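Local coordinates for cycloalternan-forming enzyme (Listeria monocytogenes serovar 1/2a, PDB 5F7U), which is a large multidomain protein of glycoside hydrolase family 31, built around a TIM barrel flanked by beta-rich domains, with several bound glycans and magnesium ions, at residues P289-A294 against D317-V322. The protein carries 1 engineered substitution. Sequence-based numbering, arbitrary orientation.
Sequences PFFVSA and DKYSFV
Phe291 and Tyr319 meet ring against ring, and this one aromatic pair makes the contact between 289-294 and 317-322. The stack is an offset edge-to-face one: the edge of Phe291 is turned toward the face of Tyr319, with the planes at 87° and the ring centroids 5.5 Å apart. Both CA-CB bonds aim at the opposing strand, and matching chi1 torsions (72° in Phe291, 76° in Tyr319) send each ring into the space between the strands, bringing the CZ end of Phe291 to the rim of Tyr319.

The closest apolar approach runs from Phe291 CZ to Tyr319 CE1, 3.6 Å. Flat, wholly apolar phenylalanine suits this buried place, where its C-H edge can lie against the tyrosine rim toward CE1 rather than over the ring centre. Tyrosine offers a similar face but also needs a partner for its hydroxyl: Tyr319 OH lies in the plane of the Phe291 ring, 4.0 Å from Phe291 CZ, and is hydrogen-bonded to Thr216 OG1.

Around the pair the aromatic cluster continues, Tyr319 stacking on Phe242 and meeting Phe250 edge-to-face. Met299 touches both side chains from strand 297-301, which pairs antiparallel with 287-293, while strand 318-327 runs antiparallel between 235-243 and 307-311, consistent with rings packed between facing layers of a galactose mutarotase-like beta-sandwich.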
ATOM      1  N   PRO A 289      11.004   7.912   3.027  1.00 11.58           N
ATOM      2  CA  PRO A 289      12.077   8.313   2.096  1.00 11.60           C
ATOM      3  C   PRO A 289      12.726   7.094   1.408  1.00 11.73           C
ATOM      4  O   PRO A 289      13.920   6.862   1.539  1.00 11.82           O
ATOM      5  CB  PRO A 289      13.070   9.044   3.028  1.00 11.78           C
ATOM      6  CG  PRO A 289      12.927   8.279   4.335  1.00 11.72           C
ATOM      7  CD  PRO A 289      11.466   7.887   4.431  1.00 11.56           C
ATOM      8  N   PHE A 290      11.899   6.323   0.704  1.00 11.66           N
ATOM      9  CA  PHE A 290      12.309   5.116   0.017  1.00 11.78           C
ATOM     10  C   PHE A 290      11.565   5.100  -1.299  1.00 11.88           C
ATOM     11  O   PHE A 290      10.353   5.291  -1.326  1.00 11.48           O
ATOM     12  CB  PHE A 290      11.908   3.884   0.841  1.00 11.81           C
ATOM     13  CG  PHE A 290      12.051   2.558   0.113  1.00 11.94           C
ATOM     14  CD1 PHE A 290      13.271   2.152  -0.470  1.00 12.25           C
ATOM     15  CD2 PHE A 290      10.967   1.677   0.079  1.00 11.94           C
ATOM     16  CE1 PHE A 290      13.384   0.910  -1.110  1.00 12.50           C
ATOM     17  CE2 PHE A 290      11.078   0.424  -0.559  1.00 12.32           C
ATOM     18  CZ  PHE A 290      12.280   0.045  -1.146  1.00 12.37           C
ATOM     19  N   PHE A 291      12.297   4.882  -2.383  1.00 11.90           N
ATOM     20  CA  PHE A 291      11.667   4.620  -3.667  1.00 12.14           C
ATOM     21  C   PHE A 291      12.248   3.399  -4.352  1.00 12.01           C
ATOM     22  O   PHE A 291      13.377   2.993  -4.076  1.00 12.11           O
ATOM     23  CB  PHE A 291      11.715   5.851  -4.604  1.00 12.43           C
ATOM     24  CG  PHE A 291      13.082   6.170  -5.178  1.00 12.98           C
ATOM     25  CD1 PHE A 291      13.574   5.464  -6.282  1.00 13.11           C
ATOM     26  CD2 PHE A 291      13.854   7.208  -4.644  1.00 13.14           C
ATOM     27  CE1 PHE A 291      14.819   5.758  -6.817  1.00 13.59           C
ATOM     28  CE2 PHE A 291      15.095   7.515  -5.188  1.00 13.51           C
ATOM     29  CZ  PHE A 291      15.579   6.789  -6.270  1.00 13.70           C
ATOM     30  N   VAL A 292      11.460   2.825  -5.249  1.00 11.92           N
ATOM     31  CA  VAL A 292      11.906   1.715  -6.090  1.00 12.19           C
ATOM     32  C   VAL A 292      11.855   2.175  -7.529  1.00 12.35           C
ATOM     33  O   VAL A 292      10.839   2.745  -7.958  1.00 12.35           O
ATOM     34  CB  VAL A 292      10.996   0.483  -5.896  1.00 12.22           C
ATOM     35  CG1 VAL A 292      11.330  -0.610  -6.925  1.00 12.54           C
ATOM     36  CG2 VAL A 292      11.126  -0.055  -4.475  1.00 11.98           C
ATOM     37  N   SER A 293      12.953   1.943  -8.262  1.00 12.70           N
ATOM     38  CA  SER A 293      12.993   2.256  -9.689  1.00 13.54           C
ATOM     39  C   SER A 293      12.780   1.002 -10.503  1.00 14.04           C
ATOM     40  O   SER A 293      13.287  -0.067 -10.152  1.00 14.35           O
ATOM     41  CB  SER A 293      14.321   2.914 -10.056  1.00 13.79           C
ATOM     42  OG  SER A 293      14.521   2.859 -11.462  1.00 14.48           O
ATOM     43  N   ALA A 294      12.056   1.139 -11.620  1.00 14.47           N
ATOM     44  CA  ALA A 294      11.915   0.038 -12.549  1.00 15.25           C
ATOM     45  C   ALA A 294      13.241  -0.332 -13.246  1.00 16.01           C
ATOM     46  O   ALA A 294      13.313  -1.351 -13.930  1.00 16.95           O
ATOM     47  CB  ALA A 294      10.807   0.331 -13.545  1.00 15.98           C
ATOM     48  N   ASP A 317      17.393  14.908 -16.893  1.00 19.94           N
ATOM     49  CA  ASP A 317      18.176  13.687 -16.714  1.00 19.18           C
ATOM     50  C   ASP A 317      18.809  13.593 -15.324  1.00 18.31           C
ATOM     51  O   ASP A 317      19.753  12.838 -15.130  1.00 18.01           O
ATOM     52  CB  ASP A 317      19.247  13.559 -17.825  1.00 19.95           C
ATOM     53  CG  ASP A 317      20.353  14.597 -17.726  1.00 20.59           C
ATOM     54  OD1 ASP A 317      20.197  15.625 -17.034  1.00 20.47           O
ATOM     55  OD2 ASP A 317      21.402  14.400 -18.381  1.00 21.45           O
ATOM     56  N   LYS A 318      18.269  14.337 -14.360  1.00 17.65           N
ATOM     57  CA  LYS A 318      18.836  14.355 -13.010  1.00 17.22           C
ATOM     58  C   LYS A 318      17.774  14.054 -11.965  1.00 16.34           C
ATOM     59  O   LYS A 318      16.690  14.634 -12.002  1.00 15.54           O
ATOM     60  CB  LYS A 318      19.432  15.737 -12.714  1.00 18.30           C
ATOM     61  CG  LYS A 318      20.160  15.849 -11.368  1.00 19.11           C
ATOM     62  CD  LYS A 318      20.617  17.272 -11.064  1.00 20.67           C
ATOM     63  CE  LYS A 318      21.694  17.727 -12.027  1.00 22.36           C
ATOM     64  NZ  LYS A 318      22.394  18.947 -11.522  1.00 23.94           N
ATOM     65  N   TYR A 319      18.078  13.155 -11.035  1.00 15.56           N
ATOM     66  CA  TYR A 319      17.302  13.127  -9.781  1.00 14.80           C
ATOM     67  C   TYR A 319      18.172  13.387  -8.567  1.00 14.64           C
ATOM     68  O   TYR A 319      19.363  13.080  -8.567  1.00 14.55           O
ATOM     69  CB  TYR A 319      16.419  11.876  -9.609  1.00 14.67           C
ATOM     70  CG  TYR A 319      17.138  10.606  -9.212  1.00 14.94           C
ATOM     71  CD1 TYR A 319      17.372  10.295  -7.857  1.00 15.06           C
ATOM     72  CD2 TYR A 319      17.565   9.702 -10.185  1.00 15.17           C
ATOM     73  CE1 TYR A 319      18.015   9.101  -7.494  1.00 15.44           C
ATOM     74  CE2 TYR A 319      18.200   8.499  -9.840  1.00 15.88           C
ATOM     75  CZ  TYR A 319      18.414   8.201  -8.490  1.00 15.91           C
ATOM     76  OH  TYR A 319      19.062   7.029  -8.162  1.00 16.27           O
ATOM     77  N   SER A 320      17.563  13.956  -7.526  1.00 14.34           N
ATOM     78  CA  SER A 320      18.340  14.432  -6.385  1.00 14.32           C
ATOM     79  C   SER A 320      17.566  14.195  -5.116  1.00 13.89           C
ATOM     80  O   SER A 320      16.335  14.159  -5.152  1.00 13.54           O
ATOM     81  CB  SER A 320      18.615  15.929  -6.507  1.00 14.70           C
ATOM     82  OG  SER A 320      19.167  16.261  -7.780  1.00 15.60           O
ATOM     83  N   PHE A 321      18.282  14.032  -4.007  1.00 13.71           N
ATOM     84  CA  PHE A 321      17.637  14.209  -2.716  1.00 13.30           C
ATOM     85  C   PHE A 321      18.302  15.339  -1.968  1.00 13.55           C
ATOM     86  O   PHE A 321      19.496  15.558  -2.093  1.00 13.35           O
ATOM     87  CB  PHE A 321      17.534  12.918  -1.887  1.00 13.34           C
ATOM     88  CG  PHE A 321      18.857  12.317  -1.476  1.00 13.69           C
ATOM     89  CD1 PHE A 321      19.605  12.864  -0.428  1.00 14.22           C
ATOM     90  CD2 PHE A 321      19.329  11.159  -2.109  1.00 13.95           C
ATOM     91  CE1 PHE A 321      20.813  12.292  -0.043  1.00 14.45           C
ATOM     92  CE2 PHE A 321      20.533  10.566  -1.719  1.00 14.21           C
ATOM     93  CZ  PHE A 321      21.281  11.149  -0.693  1.00 14.46           C
ATOM     94  N   VAL A 322      17.493  16.069  -1.214  1.00 13.46           N
ATOM     95  CA  VAL A 322      18.009  17.128  -0.349  1.00 13.84           C
ATOM     96  C   VAL A 322      17.444  16.798   1.017  1.00 13.59           C
ATOM     97  O   VAL A 322      16.220  16.758   1.195  1.00 13.40           O
ATOM     98  CB  VAL A 322      17.569  18.537  -0.805  1.00 14.16           C
ATOM     99  CG1 VAL A 322      18.162  19.598   0.127  1.00 14.49           C
ATOM    100  CG2 VAL A 322      18.039  18.802  -2.223  1.00 14.88           C
TER